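Local coordinates for oxalate biosynthetic component 1 (Burkholderia thailandensis, PDB 5IKY), which produces oxalate in quorum sensing-dependent oxalogenesis as a bifunctional enzyme that combines serine hydrolase and lyase activities, at residues K570-L575 against V642-S647; L614-D619 against Y672-D677; F636-L641 against A650-L655. One frame throughout, in Å; residues are numbered along the deposited sequence.

Interaction 1 of 3, residues K570-L575 against V642-S647; sequences KIEDRL and VPRGYS
The Arg644 guanidinium meets two carboxylates in two different ways: Asp573 OD1 lies over one face, while Glu572 OE2 comes up at the edge, near the plane. Both contacts are salt bridges, of 2.5 Å between Asp573 OD1 and Arg644 NH2 and 2.7 Å between Glu572 OE2 and Arg644 NH1. Each acid offers a single oxygen to a single nitrogen, its plane tilted from the guanidinium by 56° for Glu572 and 73° for Asp573, so neither pair is bidentate. Arginine suits this place because its chain, extended from CG to NE, spans the gap to the helix. Glu572 OE2 lies near the plane of the N-H groups, whereas Asp573 OD1, over the face, is probably held mainly by charge. The first torsion of Glu572 (chi1 -158°) sets its CG 3.3 Å from Arg644 NH1, and the extended chain beyond carries OE2 to the same nitrogen. Glu572 OE2 also bridges to Arg685 and Asp573 OD2 to Arg569, so two acids are shared among three arginines. Glu572, Asp573 and Arg644 form a salt-bridge network tying helix 562-579 to the end of helix 629-641, which a Schellman motif closes with Gly645, at positive phi, as C-prime residue.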
ATOM      1  N   LYS A 570       3.901  27.774  -8.785  1.00 52.03           N
ATOM      2  CA  LYS A 570       2.445  27.827  -8.824  1.00 60.26           C
ATOM      3  C   LYS A 570       1.836  26.926  -7.754  1.00 74.00           C
ATOM      4  O   LYS A 570       0.826  27.271  -7.140  1.00 84.65           O
ATOM      5  CB  LYS A 570       1.930  27.431 -10.210  1.00 59.64           C
ATOM      6  CG  LYS A 570       2.131  28.504 -11.269  1.00 58.32           C
ATOM      7  CD  LYS A 570       2.274  27.897 -12.654  1.00 75.04           C
ATOM      8  CE  LYS A 570       2.186  28.962 -13.733  1.00 88.48           C
ATOM      9  NZ  LYS A 570       2.426  28.394 -15.089  1.00107.30           N
ATOM     10  N   ILE A 571       2.457  25.771  -7.534  1.00 68.20           N
ATOM     11  CA  ILE A 571       2.031  24.862  -6.477  1.00 58.06           C
ATOM     12  C   ILE A 571       2.219  25.508  -5.108  1.00 60.61           C
ATOM     13  O   ILE A 571       1.341  25.440  -4.248  1.00 65.21           O
ATOM     14  CB  ILE A 571       2.811  23.533  -6.524  1.00 66.97           C
ATOM     15  CG1 ILE A 571       2.587  22.828  -7.862  1.00 57.48           C
ATOM     16  CG2 ILE A 571       2.405  22.629  -5.366  1.00 62.74           C
ATOM     17  CD1 ILE A 571       3.363  21.536  -8.004  1.00 50.30           C
ATOM     18  N   GLU A 572       3.369  26.144  -4.921  1.00 59.71           N
ATOM     19  CA  GLU A 572       3.695  26.784  -3.653  1.00 68.54           C
ATOM     20  C   GLU A 572       2.757  27.955  -3.371  1.00 71.37           C
ATOM     21  O   GLU A 572       2.409  28.217  -2.219  1.00 80.24           O
ATOM     22  CB  GLU A 572       5.152  27.254  -3.656  1.00 62.37           C
ATOM     23  CG  GLU A 572       5.745  27.452  -2.272  1.00 60.88           C
ATOM     24  CD  GLU A 572       7.214  27.823  -2.316  1.00 69.16           C
ATOM     25  OE1 GLU A 572       8.049  26.988  -1.913  1.00 84.04           O
ATOM     26  OE2 GLU A 572       7.535  28.949  -2.751  1.00 73.75           O
ATOM     27  N   ASP A 573       2.348  28.651  -4.429  1.00 76.67           N
ATOM     28  CA  ASP A 573       1.383  29.742  -4.314  1.00 70.19           C
ATOM     29  C   ASP A 573       0.062  29.246  -3.731  1.00 78.63           C
ATOM     30  O   ASP A 573      -0.546  29.907  -2.888  1.00 78.64           O
ATOM     31  CB  ASP A 573       1.140  30.395  -5.677  1.00 73.81           C
ATOM     32  CG  ASP A 573       2.247  31.354  -6.072  1.00 84.87           C
ATOM     33  OD1 ASP A 573       2.784  32.040  -5.181  1.00 97.01           O
ATOM     34  OD2 ASP A 573       2.577  31.427  -7.274  1.00 87.83           O
ATOM     35  N   ARG A 574      -0.371  28.075  -4.186  1.00 65.67           N
ATOM     36  CA  ARG A 574      -1.619  27.483  -3.724  1.00 66.67           C
ATOM     37  C   ARG A 574      -1.523  27.040  -2.266  1.00 81.02           C
ATOM     38  O   ARG A 574      -2.501  27.112  -1.520  1.00 86.25           O
ATOM     39  CB  ARG A 574      -2.009  26.299  -4.613  1.00 55.73           C
ATOM     40  CG  ARG A 574      -2.543  26.698  -5.981  1.00 56.60           C
ATOM     41  CD  ARG A 574      -2.867  25.474  -6.830  1.00 64.57           C
ATOM     42  NE  ARG A 574      -3.459  24.398  -6.038  1.00 94.57           N
ATOM     43  CZ  ARG A 574      -4.743  24.333  -5.699  1.00101.81           C
ATOM     44  NH1 ARG A 574      -5.582  25.286  -6.085  1.00111.10           N
ATOM     45  NH2 ARG A 574      -5.189  23.316  -4.975  1.00 89.31           N
ATOM     46  N   LEU A 575      -0.343  26.579  -1.863  1.00 80.31           N
ATOM     47  CA  LEU A 575      -0.118  26.200  -0.474  1.00 71.82           C
ATOM     48  C   LEU A 575      -0.068  27.443   0.404  1.00 70.61           C
ATOM     49  O   LEU A 575      -0.584  27.446   1.520  1.00 70.74           O
ATOM     50  CB  LEU A 575       1.173  25.395  -0.327  1.00 70.39           C
ATOM     51  CG  LEU A 575       1.547  24.998   1.104  1.00 67.82           C
ATOM     52  CD1 LEU A 575       0.412  24.230   1.772  1.00 68.69           C
ATOM     53  CD2 LEU A 575       2.826  24.179   1.114  1.00 65.03           C
ATOM     54  N   VAL A 642       5.896  35.232   3.804  1.00 97.59           N
ATOM     55  CA  VAL A 642       6.626  36.500   3.770  1.00 96.78           C
ATOM     56  C   VAL A 642       6.963  37.010   2.357  1.00 90.92           C
ATOM     57  O   VAL A 642       6.725  38.184   2.065  1.00 98.69           O
ATOM     58  CB  VAL A 642       7.936  36.410   4.596  1.00 94.27           C
ATOM     59  CG1 VAL A 642       8.871  37.566   4.263  1.00 86.13           C
ATOM     60  CG2 VAL A 642       7.621  36.388   6.082  1.00 85.91           C
ATOM     61  N   PRO A 643       7.509  36.147   1.473  1.00 95.54           N
ATOM     62  CA  PRO A 643       7.868  36.689   0.154  1.00 95.74           C
ATOM     63  C   PRO A 643       6.665  37.177  -0.653  1.00101.97           C
ATOM     64  O   PRO A 643       6.821  38.028  -1.529  1.00102.20           O
ATOM     65  CB  PRO A 643       8.530  35.497  -0.552  1.00 85.13           C
ATOM     66  CG  PRO A 643       8.923  34.566   0.538  1.00 92.35           C
ATOM     67  CD  PRO A 643       7.873  34.723   1.584  1.00 86.54           C
ATOM     68  N   ARG A 644       5.484  36.646  -0.354  1.00 99.48           N
ATOM     69  CA  ARG A 644       4.286  36.968  -1.120  1.00100.28           C
ATOM     70  C   ARG A 644       3.506  38.118  -0.492  1.00 95.48           C
ATOM     71  O   ARG A 644       2.578  38.654  -1.099  1.00103.66           O
ATOM     72  CB  ARG A 644       3.396  35.731  -1.249  1.00101.99           C
ATOM     73  CG  ARG A 644       4.181  34.457  -1.511  1.00 97.53           C
ATOM     74  CD  ARG A 644       3.292  33.327  -1.997  1.00 83.73           C
ATOM     75  NE  ARG A 644       4.033  32.072  -2.099  1.00 89.10           N
ATOM     76  CZ  ARG A 644       4.844  31.761  -3.106  1.00 89.54           C
ATOM     77  NH1 ARG A 644       5.476  30.597  -3.114  1.00 81.41           N
ATOM     78  NH2 ARG A 644       5.021  32.611  -4.108  1.00113.26           N
ATOM     79  N   GLY A 645       3.885  38.491   0.725  1.00 93.23           N
ATOM     80  CA  GLY A 645       3.269  39.619   1.397  1.00 94.46           C
ATOM     81  C   GLY A 645       2.170  39.238   2.371  1.00 91.54           C
ATOM     82  O   GLY A 645       1.494  40.108   2.922  1.00102.22           O
ATOM     83  N   TYR A 646       1.984  37.940   2.584  1.00 97.33           N
ATOM     84  CA  TYR A 646       0.988  37.470   3.540  1.00107.85           C
ATOM     85  C   TYR A 646       1.431  37.733   4.976  1.00104.55           C
ATOM     86  O   TYR A 646       2.625  37.764   5.277  1.00106.04           O
ATOM     87  CB  TYR A 646       0.713  35.976   3.352  1.00112.98           C
ATOM     88  CG  TYR A 646      -0.021  35.628   2.079  1.00113.10           C
ATOM     89  CD1 TYR A 646      -1.283  36.144   1.816  1.00108.47           C
ATOM     90  CD2 TYR A 646       0.541  34.766   1.146  1.00117.97           C
ATOM     91  CE1 TYR A 646      -1.960  35.820   0.656  1.00110.00           C
ATOM     92  CE2 TYR A 646      -0.128  34.435  -0.016  1.00116.70           C
ATOM     93  CZ  TYR A 646      -1.378  34.964  -0.256  1.00112.97           C
ATOM     94  OH  TYR A 646      -2.045  34.637  -1.413  1.00112.37           O
ATOM     95  N   SER A 647       0.458  37.920   5.860  1.00105.84           N
ATOM     96  CA  SER A 647       0.742  38.121   7.273  1.00107.83           C
ATOM     97  C   SER A 647       1.252  36.835   7.913  1.00112.53           C
ATOM     98  O   SER A 647       0.709  35.755   7.679  1.00 99.24           O
ATOM     99  CB  SER A 647      -0.505  38.613   8.010  1.00107.81           C
ATOM    100  OG  SER A 647      -0.334  38.530   9.415  1.00107.54           O
TER

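Interaction 2 of 3, residues L614-D619 against Y672-D677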
ATOM      1  N   LEU A 614      19.569  23.230  11.814  1.00 89.70           N
ATOM      2  CA  LEU A 614      19.943  24.229  12.812  1.00 93.11           C
ATOM      3  C   LEU A 614      20.963  25.234  12.280  1.00 88.50           C
ATOM      4  O   LEU A 614      21.187  26.277  12.894  1.00 91.47           O
ATOM      5  CB  LEU A 614      20.497  23.545  14.064  1.00 99.81           C
ATOM      6  CG  LEU A 614      19.473  22.870  14.978  1.00 97.21           C
ATOM      7  CD1 LEU A 614      20.169  22.089  16.079  1.00 92.90           C
ATOM      8  CD2 LEU A 614      18.524  23.901  15.568  1.00 86.70           C
ATOM      9  N   ASP A 615      21.577  24.918  11.144  1.00 84.45           N
ATOM     10  CA  ASP A 615      22.547  25.814  10.520  1.00 81.97           C
ATOM     11  C   ASP A 615      21.899  27.129  10.089  1.00 79.75           C
ATOM     12  O   ASP A 615      22.575  28.148   9.951  1.00 90.99           O
ATOM     13  CB  ASP A 615      23.206  25.137   9.315  1.00 83.22           C
ATOM     14  CG  ASP A 615      24.089  23.967   9.712  1.00105.64           C
ATOM     15  OD1 ASP A 615      23.986  23.504  10.868  1.00122.23           O
ATOM     16  OD2 ASP A 615      24.886  23.507   8.864  1.00 95.57           O
ATOM     17  N   ARG A 616      20.586  27.097   9.880  1.00 91.33           N
ATOM     18  CA  ARG A 616      19.839  28.281   9.470  1.00101.21           C
ATOM     19  C   ARG A 616      19.351  29.085  10.673  1.00 95.27           C
ATOM     20  O   ARG A 616      18.892  30.218  10.526  1.00106.51           O
ATOM     21  CB  ARG A 616      18.649  27.884   8.591  1.00 88.94           C
ATOM     22  CG  ARG A 616      19.037  27.308   7.238  1.00 98.42           C
ATOM     23  CD  ARG A 616      17.827  26.746   6.507  1.00 93.87           C
ATOM     24  NE  ARG A 616      16.792  27.753   6.295  1.00 85.25           N
ATOM     25  CZ  ARG A 616      15.493  27.534   6.472  1.00 79.82           C
ATOM     26  NH1 ARG A 616      15.069  26.342   6.869  1.00 75.12           N
ATOM     27  NH2 ARG A 616      14.618  28.508   6.257  1.00 96.79           N
ATOM     28  N   TYR A 617      19.453  28.495  11.860  1.00 79.97           N
ATOM     29  CA  TYR A 617      18.986  29.145  13.082  1.00 88.14           C
ATOM     30  C   TYR A 617      20.090  29.967  13.741  1.00 89.54           C
ATOM     31  O   TYR A 617      21.216  29.499  13.905  1.00 99.77           O
ATOM     32  CB  TYR A 617      18.439  28.106  14.065  1.00 72.39           C
ATOM     33  CG  TYR A 617      17.132  27.483  13.621  1.00 82.88           C
ATOM     34  CD1 TYR A 617      17.102  26.516  12.622  1.00 89.02           C
ATOM     35  CD2 TYR A 617      15.927  27.861  14.200  1.00 77.96           C
ATOM     36  CE1 TYR A 617      15.909  25.946  12.210  1.00 74.91           C
ATOM     37  CE2 TYR A 617      14.730  27.294  13.796  1.00 83.05           C
ATOM     38  CZ  TYR A 617      14.727  26.338  12.801  1.00 85.84           C
ATOM     39  OH  TYR A 617      13.537  25.772  12.395  1.00 92.49           O
ATOM     40  N   GLU A 618      19.753  31.198  14.114  1.00 84.85           N
ATOM     41  CA  GLU A 618      20.714  32.123  14.705  1.00 90.67           C
ATOM     42  C   GLU A 618      21.175  31.656  16.083  1.00101.04           C
ATOM     43  O   GLU A 618      22.372  31.584  16.361  1.00100.37           O
ATOM     44  CB  GLU A 618      20.104  33.523  14.806  1.00 91.34           C
ATOM     45  CG  GLU A 618      21.065  34.592  15.298  1.00108.73           C
ATOM     46  CD  GLU A 618      21.749  35.330  14.163  1.00129.08           C
ATOM     47  OE1 GLU A 618      21.386  36.498  13.910  1.00138.01           O
ATOM     48  OE2 GLU A 618      22.648  34.743  13.524  1.00133.75           O
ATOM     49  N   ASP A 619      20.213  31.340  16.944  1.00 99.07           N
ATOM     50  CA  ASP A 619      20.508  30.915  18.308  1.00103.46           C
ATOM     51  C   ASP A 619      20.496  29.394  18.428  1.00116.73           C
ATOM     52  O   ASP A 619      19.753  28.834  19.235  1.00123.55           O
ATOM     53  CB  ASP A 619      19.502  31.526  19.285  1.00 99.86           C
ATOM     54  CG  ASP A 619      19.414  33.037  19.165  1.00107.53           C
ATOM     55  OD1 ASP A 619      20.390  33.660  18.693  1.00109.64           O
ATOM     56  OD2 ASP A 619      18.364  33.603  19.540  1.00104.68           O
ATOM     57  N   TYR A 672      13.651  30.507  18.274  1.00 98.97           N
ATOM     58  CA  TYR A 672      13.497  29.466  17.264  1.00104.86           C
ATOM     59  C   TYR A 672      13.052  30.066  15.934  1.00107.11           C
ATOM     60  O   TYR A 672      12.797  29.346  14.972  1.00107.00           O
ATOM     61  CB  TYR A 672      12.495  28.403  17.721  1.00107.67           C
ATOM     62  CG  TYR A 672      13.085  27.332  18.614  1.00112.69           C
ATOM     63  CD1 TYR A 672      14.263  27.552  19.317  1.00138.02           C
ATOM     64  CD2 TYR A 672      12.467  26.095  18.745  1.00110.12           C
ATOM     65  CE1 TYR A 672      14.805  26.572  20.130  1.00147.67           C
ATOM     66  CE2 TYR A 672      13.000  25.111  19.553  1.00125.90           C
ATOM     67  CZ  TYR A 672      14.168  25.354  20.243  1.00144.39           C
ATOM     68  OH  TYR A 672      14.698  24.370  21.048  1.00154.64           O
ATOM     69  N   SER A 673      12.952  31.389  15.895  1.00105.80           N
ATOM     70  CA  SER A 673      12.617  32.094  14.668  1.00101.15           C
ATOM     71  C   SER A 673      13.831  32.101  13.742  1.00100.24           C
ATOM     72  O   SER A 673      14.956  32.347  14.181  1.00 99.35           O
ATOM     73  CB  SER A 673      12.151  33.524  14.969  1.00 97.04           C
ATOM     74  OG  SER A 673      12.447  34.391  13.888  1.00 95.34           O
ATOM     75  N   VAL A 674      13.609  31.811  12.464  1.00 92.12           N
ATOM     76  CA  VAL A 674      14.684  31.851  11.480  1.00 81.85           C
ATOM     77  C   VAL A 674      14.789  33.246  10.868  1.00 71.51           C
ATOM     78  O   VAL A 674      13.789  33.809  10.415  1.00 77.53           O
ATOM     79  CB  VAL A 674      14.468  30.809  10.359  1.00 82.50           C
ATOM     80  CG1 VAL A 674      15.459  31.028   9.230  1.00 76.92           C
ATOM     81  CG2 VAL A 674      14.587  29.396  10.911  1.00 70.52           C
ATOM     82  N   ARG A 675      15.999  33.800  10.872  1.00 80.58           N
ATOM     83  CA  ARG A 675      16.250  35.114  10.290  1.00 90.67           C
ATOM     84  C   ARG A 675      15.822  35.148   8.827  1.00101.41           C
ATOM     85  O   ARG A 675      15.878  34.133   8.131  1.00 93.63           O
ATOM     86  CB  ARG A 675      17.727  35.487  10.425  1.00 82.30           C
ATOM     87  N   VAL A 676      15.394  36.319   8.369  1.00116.49           N
ATOM     88  CA  VAL A 676      14.834  36.469   7.031  1.00111.32           C
ATOM     89  C   VAL A 676      15.863  36.186   5.935  1.00 99.46           C
ATOM     90  O   VAL A 676      15.536  35.584   4.913  1.00112.29           O
ATOM     91  CB  VAL A 676      14.246  37.883   6.830  1.00110.39           C
ATOM     92  CG1 VAL A 676      13.728  38.059   5.408  1.00100.32           C
ATOM     93  CG2 VAL A 676      13.133  38.136   7.836  1.00114.61           C
ATOM     94  N   ASP A 677      17.110  36.599   6.148  1.00 85.31           N
ATOM     95  CA  ASP A 677      18.136  36.397   5.129  1.00 95.43           C
ATOM     96  C   ASP A 677      18.697  34.976   5.179  1.00 90.13           C
ATOM     97  O   ASP A 677      19.648  34.646   4.469  1.00 84.66           O
ATOM     98  CB  ASP A 677      19.264  37.426   5.274  1.00 84.52           C
ATOM     99  CG  ASP A 677      20.325  36.998   6.268  1.00118.34           C
ATOM    100  OD1 ASP A 677      19.966  36.592   7.395  1.00141.44           O
ATOM    101  OD2 ASP A 677      21.523  37.064   5.916  1.00118.29           O
TER
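Tyr617 and Val674 bring two irregular pieces of chain together, their CA atoms 5.3 Å apart just where 614-619 leaves a 3-10 turn closed by the bond from Tyr617 N to Leu614 O. The two methyls of Val674 divide the work. With CG1 opposite the backbone N (chi1 170°), Val674 CG2 is left to sit over one face of the Tyr617 ring, 3.6 Å from its centroid and 15° off the normal, a CH-pi contact displaced somewhat toward the rim. A branched valine fits here because its second methyl can serve another neighbour: Val674 CG1 lies 3.8 Å from Arg616 O. The Arg616 guanidinium, held by salt bridges to Glu613 and Glu639 and by a hydrogen bond from NE to Gln678 O, still passes NH2 within 4.0 Å of Val674 CG1. The same tyrosine ring turns its edge to Tyr672, whose carbonyl O is 3.1 Å from Tyr617 CE2 and near the ring plane, where the ring's weakly positive hydrogens face it. Helix 629-641 supports one side of the contact: Asn635 binds both Tyr672 O and Val674 N, Arg638 binds Val674 O, and Pro631 packs on both tyrosines, so the two loops cross over one another against that helix.

Interaction 3 of 3, residues F636-L641 against A650-L655; sequences FARELL and AYDRAL
Arg638 NE and Asp652 OD1 form a salt bridge of 2.6 Å, with the guanidinium and carboxylate planes 54° apart and the two side chains crossing at about a right angle. The Arg638 chain bends at its third torsion (chi3 58°), which turns the guanidinium aside and presents NE to the acid; NH1 meanwhile binds the carbonyl of Val674. One arginine thus links two separate parts of the long loop that follows its helix. Next to Asp652 in the loop, Tyr651 packs on the helix. Ala637 CB sits over one face of the Tyr651 ring, 3.6 Å from the centroid and 18° off the normal, a CH-pi contact; alanine, ending at CB, suits a place where the ring lies close to the helix backbone. One turn further on, Leu641 CD1 reaches Tyr651 CE2 at 3.5 Å, the two side chains again crossing at about a right angle. The methylenes join in where Arg638 CG passes 3.9 Å from Tyr651 CB. A tyrosine suits this place because its broad ring can touch several apolar residues at once. Besides helix 629-641, it packs on Leu579 of helix 562-579 and on Leu592 and Val596 of helix 592-602, so the loop's aromatic is buried where these three helices meet.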
ATOM      1  N   PHE A 636       8.755  27.281   8.111  1.00 82.45           N
ATOM      2  CA  PHE A 636       8.381  26.923   6.749  1.00 79.19           C
ATOM      3  C   PHE A 636       7.211  27.778   6.283  1.00 80.37           C
ATOM      4  O   PHE A 636       7.212  28.295   5.166  1.00 84.41           O
ATOM      5  CB  PHE A 636       8.019  25.440   6.660  1.00 75.82           C
ATOM      6  CG  PHE A 636       7.551  25.007   5.299  1.00 81.68           C
ATOM      7  CD1 PHE A 636       8.463  24.666   4.315  1.00 84.03           C
ATOM      8  CD2 PHE A 636       6.199  24.933   5.006  1.00 90.10           C
ATOM      9  CE1 PHE A 636       8.038  24.265   3.064  1.00 84.40           C
ATOM     10  CE2 PHE A 636       5.765  24.532   3.756  1.00 88.66           C
ATOM     11  CZ  PHE A 636       6.686  24.197   2.784  1.00 87.23           C
ATOM     12  N   ALA A 637       6.217  27.919   7.154  1.00 85.27           N
ATOM     13  CA  ALA A 637       5.056  28.749   6.868  1.00 88.82           C
ATOM     14  C   ALA A 637       5.474  30.204   6.690  1.00 81.28           C
ATOM     15  O   ALA A 637       5.037  30.872   5.755  1.00 86.77           O
ATOM     16  CB  ALA A 637       4.027  28.622   7.977  1.00 94.82           C
ATOM     17  N   ARG A 638       6.327  30.683   7.591  1.00 83.33           N
ATOM     18  CA  ARG A 638       6.875  32.031   7.492  1.00 77.74           C
ATOM     19  C   ARG A 638       7.658  32.195   6.194  1.00 84.13           C
ATOM     20  O   ARG A 638       7.613  33.244   5.553  1.00 86.65           O
ATOM     21  CB  ARG A 638       7.783  32.335   8.686  1.00 75.27           C
ATOM     22  CG  ARG A 638       7.122  32.156  10.043  1.00 88.36           C
ATOM     23  CD  ARG A 638       8.119  32.376  11.174  1.00 87.02           C
ATOM     24  NE  ARG A 638       8.734  33.701  11.122  1.00 83.03           N
ATOM     25  CZ  ARG A 638      10.031  33.920  10.930  1.00 87.07           C
ATOM     26  NH1 ARG A 638      10.865  32.900  10.772  1.00 89.02           N
ATOM     27  NH2 ARG A 638      10.499  35.162  10.898  1.00 76.84           N
ATOM     28  N   GLU A 639       8.368  31.140   5.815  1.00 88.31           N
ATOM     29  CA  GLU A 639       9.225  31.160   4.637  1.00 94.96           C
ATOM     30  C   GLU A 639       8.411  31.272   3.350  1.00100.44           C
ATOM     31  O   GLU A 639       8.907  31.753   2.332  1.00105.05           O
ATOM     32  CB  GLU A 639      10.093  29.900   4.608  1.00 98.52           C
ATOM     33  CG  GLU A 639      11.328  29.993   3.736  1.00102.40           C
ATOM     34  CD  GLU A 639      12.221  28.775   3.880  1.00114.90           C
ATOM     35  OE1 GLU A 639      11.691  27.675   4.151  1.00118.43           O
ATOM     36  OE2 GLU A 639      13.451  28.920   3.734  1.00117.34           O
ATOM     37  N   LEU A 640       7.158  30.832   3.407  1.00 91.21           N
ATOM     38  CA  LEU A 640       6.291  30.826   2.233  1.00 85.10           C
ATOM     39  C   LEU A 640       5.404  32.066   2.142  1.00 77.76           C
ATOM     40  O   LEU A 640       5.080  32.524   1.047  1.00 78.63           O
ATOM     41  CB  LEU A 640       5.414  29.571   2.231  1.00 77.94           C
ATOM     42  CG  LEU A 640       5.852  28.422   1.318  1.00 76.92           C
ATOM     43  CD1 LEU A 640       7.274  27.979   1.636  1.00 78.69           C
ATOM     44  CD2 LEU A 640       4.882  27.254   1.430  1.00 71.66           C
ATOM     45  N   LEU A 641       5.015  32.607   3.292  1.00 81.77           N
ATOM     46  CA  LEU A 641       4.060  33.708   3.325  1.00 85.76           C
ATOM     47  C   LEU A 641       4.726  35.077   3.192  1.00 93.08           C
ATOM     48  O   LEU A 641       4.184  35.974   2.548  1.00 96.36           O
ATOM     49  CB  LEU A 641       3.235  33.652   4.612  1.00 87.53           C
ATOM     50  CG  LEU A 641       2.406  32.380   4.807  1.00 81.09           C
ATOM     51  CD1 LEU A 641       1.425  32.539   5.955  1.00 81.10           C
ATOM     52  CD2 LEU A 641       1.680  32.005   3.526  1.00 79.25           C
ATOM     53  N   ALA A 650       0.108  35.376  12.866  1.00127.11           N
ATOM     54  CA  ALA A 650      -0.368  34.166  13.525  1.00114.52           C
ATOM     55  C   ALA A 650       0.824  33.301  13.901  1.00119.92           C
ATOM     56  O   ALA A 650       0.930  32.813  15.028  1.00110.16           O
ATOM     57  CB  ALA A 650      -1.327  33.402  12.627  1.00 96.99           C
ATOM     58  N   TYR A 651       1.731  33.131  12.945  1.00131.16           N
ATOM     59  CA  TYR A 651       3.002  32.470  13.204  1.00119.13           C
ATOM     60  C   TYR A 651       3.889  33.419  13.998  1.00120.74           C
ATOM     61  O   TYR A 651       3.426  34.470  14.443  1.00136.59           O
ATOM     62  CB  TYR A 651       3.663  32.037  11.895  1.00112.05           C
ATOM     63  CG  TYR A 651       2.723  31.251  11.010  1.00 95.86           C
ATOM     64  CD1 TYR A 651       2.452  29.912  11.267  1.00 92.86           C
ATOM     65  CD2 TYR A 651       2.089  31.852   9.931  1.00 95.02           C
ATOM     66  CE1 TYR A 651       1.584  29.192  10.466  1.00 94.93           C
ATOM     67  CE2 TYR A 651       1.220  31.140   9.125  1.00 97.88           C
ATOM     68  CZ  TYR A 651       0.972  29.812   9.395  1.00102.69           C
ATOM     69  OH  TYR A 651       0.109  29.106   8.590  1.00110.15           O
ATOM     70  N   ASP A 652       5.152  33.045  14.186  1.00119.02           N
ATOM     71  CA  ASP A 652       6.006  33.671  15.197  1.00118.88           C
ATOM     72  C   ASP A 652       5.353  33.503  16.568  1.00118.33           C
ATOM     73  O   ASP A 652       5.654  34.232  17.513  1.00 97.65           O
ATOM     74  CB  ASP A 652       6.266  35.151  14.892  1.00109.27           C
ATOM     75  CG  ASP A 652       7.157  35.349  13.683  1.00113.59           C
ATOM     76  OD1 ASP A 652       8.126  34.578  13.524  1.00121.09           O
ATOM     77  OD2 ASP A 652       6.890  36.279  12.893  1.00109.75           O
ATOM     78  N   ARG A 653       4.453  32.526  16.656  1.00140.96           N
ATOM     79  CA  ARG A 653       3.879  32.091  17.919  1.00134.53           C
ATOM     80  C   ARG A 653       4.870  31.134  18.558  1.00140.15           C
ATOM     81  O   ARG A 653       4.620  30.566  19.621  1.00143.34           O
ATOM     82  CB  ARG A 653       2.520  31.420  17.710  1.00110.75           C
ATOM     83  N   ALA A 654       6.004  30.969  17.881  1.00134.63           N
ATOM     84  CA  ALA A 654       7.139  30.224  18.400  1.00129.70           C
ATOM     85  C   ALA A 654       7.695  30.910  19.643  1.00130.53           C
ATOM     86  O   ALA A 654       8.472  30.320  20.392  1.00143.77           O
ATOM     87  CB  ALA A 654       8.217  30.088  17.334  1.00123.21           C
ATOM     88  N   LEU A 655       7.296  32.164  19.848  1.00124.99           N
ATOM     89  CA  LEU A 655       7.597  32.880  21.083  1.00117.30           C
ATOM     90  C   LEU A 655       6.988  32.141  22.271  1.00117.81           C
ATOM     91  O   LEU A 655       7.538  32.154  23.371  1.00133.98           O
ATOM     92  CB  LEU A 655       7.071  34.316  21.021  1.00 98.16           C
TER

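All three contacts belong to the cap domain, their centres 32 to 38 Å from the centre of the chain, and helix 629-641 is their common element. Interaction 3 sets that helix against loop 650-655, interaction 1 uses the turn right after it, and interaction 2 two loops resting on it. Centres of interactions 1 and 3, and of 2 and 3, are 12 Å apart; those of 1 and 2, which do not touch, are 20 Å apart. Along the chain interaction 1 alternates with both others, while both segments of interaction 3 fall between those of interaction 2. A probable hydrogen bond from Tyr646 N to Leu641 O joins interactions 1 and 3, and loops and helix ends form one packed unit around helix 629-641.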